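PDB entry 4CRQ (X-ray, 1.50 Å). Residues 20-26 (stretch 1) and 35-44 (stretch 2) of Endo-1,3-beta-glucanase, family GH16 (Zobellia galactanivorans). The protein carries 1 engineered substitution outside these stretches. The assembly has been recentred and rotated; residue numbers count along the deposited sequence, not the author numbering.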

# COMPACT_ATOMS: atom_id res chain seq x y z
N VAL A 20 1.14 -12.25 5.92
CA VAL A 20 2.54 -12.62 6.11
C VAL A 20 3.26 -11.34 6.46
O VAL A 20 3.03 -10.28 5.82
CB VAL A 20 3.13 -13.25 4.82
CG1 VAL A 20 4.64 -13.46 4.88
CG2 VAL A 20 2.41 -14.56 4.51
N PHE A 21 4.15 -11.39 7.45
CA PHE A 21 4.90 -10.21 7.91
C PHE A 21 6.29 -10.25 7.33
O PHE A 21 6.94 -11.29 7.34
CB PHE A 21 4.93 -10.19 9.43
CG PHE A 21 3.56 -10.06 10.02
CD1 PHE A 21 2.77 -11.21 10.24
CD2 PHE A 21 3.03 -8.80 10.33
CE1 PHE A 21 1.48 -11.11 10.77
CE2 PHE A 21 1.73 -8.69 10.87
CZ PHE A 21 0.96 -9.84 11.08
N GLU A 22 6.73 -9.11 6.81
CA GLU A 22 8.10 -8.97 6.28
C GLU A 22 8.98 -8.37 7.36
O GLU A 22 8.49 -7.66 8.26
CB GLU A 22 8.09 -8.17 4.99
CG GLU A 22 7.45 -8.99 3.88
CD GLU A 22 7.39 -8.28 2.57
OE1 GLU A 22 6.61 -7.32 2.45
OE2 GLU A 22 8.13 -8.70 1.65
N THR A 23 10.28 -8.64 7.30
CA THR A 23 11.20 -8.13 8.30
C THR A 23 12.42 -7.56 7.61
O THR A 23 12.72 -7.95 6.45
CB THR A 23 11.64 -9.23 9.32
OG1 THR A 23 12.38 -10.22 8.61
CG2 THR A 23 10.51 -9.93 10.01
N GLY A 24 13.14 -6.68 8.31
CA GLY A 24 14.40 -6.13 7.81
C GLY A 24 14.26 -4.99 6.83
O GLY A 24 13.21 -4.29 6.75
N MET A 25 15.34 -4.83 6.07
CA MET A 25 15.50 -3.66 5.18
C MET A 25 15.47 -3.96 3.68
O MET A 25 15.67 -3.05 2.86
CB MET A 25 16.76 -2.84 5.57
CG MET A 25 16.76 -2.40 7.03
SD MET A 25 18.16 -1.35 7.42
CE MET A 25 17.66 0.23 6.74
N GLY A 26 15.21 -5.21 3.32
CA GLY A 26 15.12 -5.63 1.92
C GLY A 26 16.44 -5.36 1.23
O GLY A 26 17.51 -5.41 1.87
N LEU A 35 14.54 3.97 5.50
CA LEU A 35 15.38 3.95 6.73
C LEU A 35 14.92 2.97 7.82
O LEU A 35 15.65 2.75 8.78
CB LEU A 35 15.54 5.39 7.29
CG LEU A 35 15.95 6.48 6.28
CD1 LEU A 35 15.85 7.86 6.89
CD2 LEU A 35 17.35 6.22 5.71
N GLN A 36 13.72 2.40 7.66
CA GLN A 36 13.18 1.49 8.71
C GLN A 36 13.58 0.02 8.55
O GLN A 36 13.79 -0.48 7.42
CB GLN A 36 11.63 1.53 8.82
CG GLN A 36 10.89 0.74 7.74
CD GLN A 36 11.12 1.23 6.32
OE1 GLN A 36 11.29 2.43 6.09
NE2 GLN A 36 11.12 0.30 5.35
N TYR A 37 13.65 -0.66 9.69
CA TYR A 37 13.80 -2.09 9.73
C TYR A 37 12.41 -2.68 10.12
O TYR A 37 11.93 -2.39 11.22
CB TYR A 37 14.87 -2.47 10.75
CG TYR A 37 15.27 -3.93 10.82
CD1 TYR A 37 14.38 -4.94 11.32
CD2 TYR A 37 16.56 -4.34 10.42
CE1 TYR A 37 14.77 -6.29 11.39
CE2 TYR A 37 16.94 -5.68 10.49
CZ TYR A 37 16.06 -6.64 10.97
OH TYR A 37 16.46 -7.95 11.02
N TYR A 38 11.76 -3.46 9.24
CA TYR A 38 10.45 -4.01 9.57
C TYR A 38 10.56 -5.14 10.56
O TYR A 38 11.47 -5.97 10.49
CB TYR A 38 9.79 -4.47 8.30
CG TYR A 38 9.30 -3.35 7.37
CD1 TYR A 38 8.46 -2.32 7.86
CD2 TYR A 38 9.64 -3.34 6.00
CE1 TYR A 38 7.97 -1.31 7.03
CE2 TYR A 38 9.17 -2.33 5.16
CZ TYR A 38 8.34 -1.33 5.67
OH TYR A 38 7.84 -0.33 4.87
N ARG A 39 9.62 -5.16 11.51
CA ARG A 39 9.51 -6.26 12.53
C ARG A 39 8.07 -6.64 12.75
O ARG A 39 7.15 -5.82 12.55
CB ARG A 39 10.14 -5.82 13.86
CG ARG A 39 11.59 -5.29 13.69
CD ARG A 39 12.32 -5.27 15.04
NE ARG A 39 12.52 -6.63 15.55
CZ ARG A 39 12.51 -7.00 16.85
NH1 ARG A 39 12.28 -6.09 17.81
NH2 ARG A 39 12.73 -8.26 17.19
N ARG A 40 7.86 -7.88 13.18
CA ARG A 40 6.54 -8.37 13.49
C ARG A 40 5.93 -7.55 14.65
O ARG A 40 4.72 -7.26 14.63
CB ARG A 40 6.58 -9.86 13.87
CG ARG A 40 5.27 -10.44 14.42
CD ARG A 40 4.18 -10.44 13.35
NE ARG A 40 2.89 -10.95 13.83
CZ ARG A 40 1.99 -10.21 14.48
NH1 ARG A 40 2.19 -8.90 14.78
NH2 ARG A 40 0.85 -10.79 14.85
N GLU A 41 6.77 -7.19 15.64
CA GLU A 41 6.36 -6.50 16.88
C GLU A 41 5.61 -5.20 16.62
O GLU A 41 4.79 -4.76 17.45
CB GLU A 41 7.59 -6.20 17.76
CG GLU A 41 7.27 -5.77 19.19
CD GLU A 41 8.50 -5.62 20.07
OE1 GLU A 41 9.39 -4.82 19.78
OE2 GLU A 41 8.56 -6.31 21.10
N ASN A 42 5.90 -4.58 15.48
CA ASN A 42 5.32 -3.29 15.17
C ASN A 42 3.91 -3.30 14.60
O ASN A 42 3.36 -2.21 14.28
CB ASN A 42 6.23 -2.53 14.21
CG ASN A 42 7.57 -2.18 14.83
OD1 ASN A 42 8.40 -3.06 15.11
ND2 ASN A 42 7.81 -0.91 15.03
N ALA A 43 3.32 -4.48 14.42
CA ALA A 43 1.92 -4.62 14.01
C ALA A 43 1.14 -5.23 15.14
O ALA A 43 1.59 -6.23 15.72
CB ALA A 43 1.81 -5.47 12.74
N ALA A 44 -0.02 -4.66 15.48
CA ALA A 44 -0.87 -5.16 16.57
C ALA A 44 -2.31 -4.79 16.28
O ALA A 44 -2.56 -4.09 15.32
CB ALA A 44 -0.42 -4.57 17.91

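The two stretches meet through a single antiparallel bridge, G24 with Y38, accompanied by two contacts over aromatic ring faces, G24 on Y37 and R40 on F21. At the bridge the backbones bond reciprocally: G24 N donates to Y38 O at 2.8 Å, and Y38 N donates to G24 O at 3.0 Å, the second nearly straight at 170°. Y38 O also receives a CA-H...O contact from T23 CA at 3.1 Å, so one carbonyl serves two neighbouring residues.

Glycine suits the bridge position because its positive phi (81°) is costly for other residues. G24 CA lies 3.4 Å from the centroid of the Y37 ring, 6° off the ring normal, where the polarised C-H meets the pi cloud. M25 extends this contact, M25 CG lying 3.9 Å from Y37 CD2; the flexible thioether chain brings its end nearer the other stretch.

Around F21, the guanidinium of R40 lies flat on the ring, R40 CZ 4.0 Å from the F21 centroid and the planes 11° apart, joining cation-pi attraction to broad van der Waals contact. R40 CD adds a CH-pi contact, while a weak hydrogen bond from R40 NH1 to A43 O (2.9 Å) ties the arginine to its own stretch. A43, whose CB points toward stretch 1, adds an apolar contact, A43 CB to F21 CE2 at 3.7 Å.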